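Local structure of type III pantothenate kinase (Campylobacter jejuni, 2NRH) at residues D86-D91 against K169-T174. The protein probably phosphorylates pantothenate with ATP, the first step of coenzyme A biosynthesis, as a homodimeric type III pantothenate kinase that needs a monovalent cation. The protein carries 2 engineered substitutions. Sequence-based numbering, arbitrary orientation.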
loop_
_atom_site.group_PDB
_atom_site.type_symbol
_atom_site.label_atom_id
_atom_site.label_comp_id
_atom_site.label_asym_id
_atom_site.label_seq_id
_atom_site.Cartn_x
_atom_site.Cartn_y
_atom_site.Cartn_z
ATOM N N ASP B 86 -17.125 -16.706 12.516
ATOM C CA ASP B 86 -17.405 -15.277 12.442
ATOM C C ASP B 86 -16.101 -14.624 12.762
ATOM O O ASP B 86 -15.424 -15.074 13.701
ATOM C CB ASP B 86 -18.395 -14.828 13.517
ATOM C CG ASP B 86 -19.725 -15.492 13.369
ATOM O OD1 ASP B 86 -20.507 -15.008 12.517
ATOM O OD2 ASP B 86 -19.954 -16.517 14.078
ATOM N N GLY B 87 -15.760 -13.586 11.994
ATOM C CA GLY B 87 -14.536 -12.855 12.213
ATOM C C GLY B 87 -13.847 -12.290 10.971
ATOM O O GLY B 87 -14.269 -12.511 9.821
ATOM N N VAL B 88 -12.786 -11.533 11.219
ATOM C CA VAL B 88 -12.016 -10.978 10.142
ATOM C C VAL B 88 -10.697 -11.692 10.209
ATOM O O VAL B 88 -10.088 -11.740 11.264
ATOM C CB VAL B 88 -11.872 -9.460 10.222
ATOM C CG1 VAL B 88 -10.836 -8.963 9.174
ATOM C CG2 VAL B 88 -13.214 -8.832 9.973
ATOM N N VAL B 89 -10.325 -12.307 9.073
ATOM C CA VAL B 89 -9.051 -13.011 8.889
ATOM C C VAL B 89 -8.032 -12.217 8.056
ATOM O O VAL B 89 -8.305 -11.819 6.959
ATOM C CB VAL B 89 -9.246 -14.409 8.342
ATOM C CG1 VAL B 89 -7.906 -15.165 8.365
ATOM C CG2 VAL B 89 -10.266 -15.163 9.176
ATOM N N VAL B 90 -6.857 -11.996 8.653
ATOM C CA VAL B 90 -5.759 -11.189 8.104
ATOM C C VAL B 90 -4.543 -12.083 8.054
ATOM O O VAL B 90 -4.118 -12.585 9.074
ATOM C CB VAL B 90 -5.496 -9.904 8.952
ATOM C CG1 VAL B 90 -4.466 -8.935 8.239
ATOM C CG2 VAL B 90 -6.805 -9.117 9.160
ATOM N N ASP B 91 -4.043 -12.352 6.846
ATOM C CA ASP B 91 -2.792 -13.075 6.641
ATOM C C ASP B 91 -1.795 -12.044 6.113
ATOM O O ASP B 91 -1.887 -11.541 4.961
ATOM C CB ASP B 91 -2.966 -14.199 5.638
ATOM C CG ASP B 91 -1.763 -15.127 5.567
ATOM O OD1 ASP B 91 -0.784 -14.941 6.323
ATOM O OD2 ASP B 91 -1.800 -16.096 4.740
ATOM N N LYS B 169 -16.916 -7.659 15.474
ATOM C CA LYS B 169 -16.319 -8.870 14.886
ATOM C C LYS B 169 -14.927 -9.115 15.461
ATOM O O LYS B 169 -14.142 -8.192 15.544
ATOM C CB LYS B 169 -16.185 -8.697 13.372
ATOM C CG LYS B 169 -17.248 -9.326 12.531
ATOM C CD LYS B 169 -17.451 -8.503 11.275
ATOM C CE LYS B 169 -18.297 -9.297 10.304
ATOM N NZ LYS B 169 -17.920 -10.767 10.477
ATOM N N LYS B 170 -14.613 -10.355 15.805
ATOM C CA LYS B 170 -13.286 -10.726 16.308
ATOM C C LYS B 170 -12.314 -10.750 15.141
ATOM O O LYS B 170 -12.742 -11.002 14.001
ATOM C CB LYS B 170 -13.295 -12.126 16.975
ATOM C CG LYS B 170 -14.570 -12.518 17.829
ATOM C CD LYS B 170 -14.367 -12.346 19.367
ATOM C CE LYS B 170 -15.589 -12.841 20.216
ATOM N NZ LYS B 170 -15.441 -14.216 20.830
ATOM N N LEU B 171 -11.031 -10.480 15.429
ATOM C CA LEU B 171 -9.939 -10.547 14.460
ATOM C C LEU B 171 -9.062 -11.726 14.719
ATOM O O LEU B 171 -8.715 -12.001 15.865
ATOM C CB LEU B 171 -9.045 -9.345 14.555
ATOM C CG LEU B 171 -9.459 -8.110 13.800
ATOM C CD1 LEU B 171 -8.805 -6.908 14.450
ATOM C CD2 LEU B 171 -9.010 -8.283 12.404
ATOM N N TYR B 172 -8.703 -12.425 13.641
ATOM C CA TYR B 172 -7.704 -13.441 13.711
ATOM C C TYR B 172 -6.581 -12.982 12.771
ATOM O O TYR B 172 -6.864 -12.341 11.729
ATOM C CB TYR B 172 -8.320 -14.771 13.320
ATOM C CG TYR B 172 -9.525 -15.140 14.191
ATOM C CD1 TYR B 172 -9.367 -15.987 15.281
ATOM C CD2 TYR B 172 -10.796 -14.612 13.942
ATOM C CE1 TYR B 172 -10.397 -16.326 16.048
ATOM C CE2 TYR B 172 -11.857 -14.935 14.724
ATOM C CZ TYR B 172 -11.647 -15.791 15.790
ATOM O OH TYR B 172 -12.676 -16.172 16.609
ATOM N N PHE B 173 -5.334 -13.259 13.173
ATOM C CA PHE B 173 -4.165 -12.787 12.474
ATOM C C PHE B 173 -3.237 -13.958 12.314
ATOM O O PHE B 173 -3.209 -14.836 13.180
ATOM C CB PHE B 173 -3.412 -11.695 13.264
ATOM C CG PHE B 173 -3.879 -10.309 12.988
ATOM C CD1 PHE B 173 -3.353 -9.579 11.928
ATOM C CD2 PHE B 173 -4.836 -9.721 13.795
ATOM C CE1 PHE B 173 -3.808 -8.261 11.655
ATOM C CE2 PHE B 173 -5.277 -8.439 13.541
ATOM C CZ PHE B 173 -4.750 -7.696 12.454
ATOM N N THR B 174 -2.498 -13.968 11.199
ATOM C CA THR B 174 -1.524 -15.044 10.913
ATOM C C THR B 174 -0.470 -14.494 9.985
ATOM O O THR B 174 -0.565 -13.339 9.548
ATOM C CB THR B 174 -2.194 -16.394 10.350
ATOM O OG1 THR B 174 -1.247 -17.472 10.368
ATOM C CG2 THR B 174 -2.792 -16.244 8.951
#
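Val90, Val88 and Tyr172 bury the most surface where strand 87-91 runs parallel to strand 171-174. Val88 makes hydrogen bonds through both backbone polar atoms: N donates to Lys170 O, and O accepts from Tyr172 N at 2.8 Å, nearly along the C=O axis. Val90 repeats the pattern with Tyr172 O and Thr174 N. The Thr174 N to Val90 O bond, 3.0 Å, is more bent, 137° at the hydrogen.

Val88, Val90, Leu171 and Phe173 share one face of the sheet. Val90 CG1, anti to its backbone N, meets Phe173 CE1 at 3.5 Å, while Val90 CG2 lies over a face of that ring. Leu171 CD2 reaches back to Val88 CG1 at 3.8 Å and also touches Val90 CG2. Ile162 of helix 146-165 covers Val90, Leu171 and Phe173.

On the other face, Tyr172 turns its ring edge to Gly87 CA, 4.2 Å from CE2. Gly87 has no side chain, so the ring can come this close. The Gly87 backbone (phi 147°, psi 175°) lies in a region that favours glycine. Thr174 CG2 packs on Asp91 OD1 at 3.6 Å; Thr174 OG1 is hydrogen-bonded to Asp191 O.

Strand 87-92 is the middle strand of a five-stranded ASKHA-type sheet, with 171-174 beside it. The hydrogen-bonded register sets Asp91, a predicted potassium ligand, beside Thr174, its side chain about 5 Å from that of Asp76, the predicted proton acceptor.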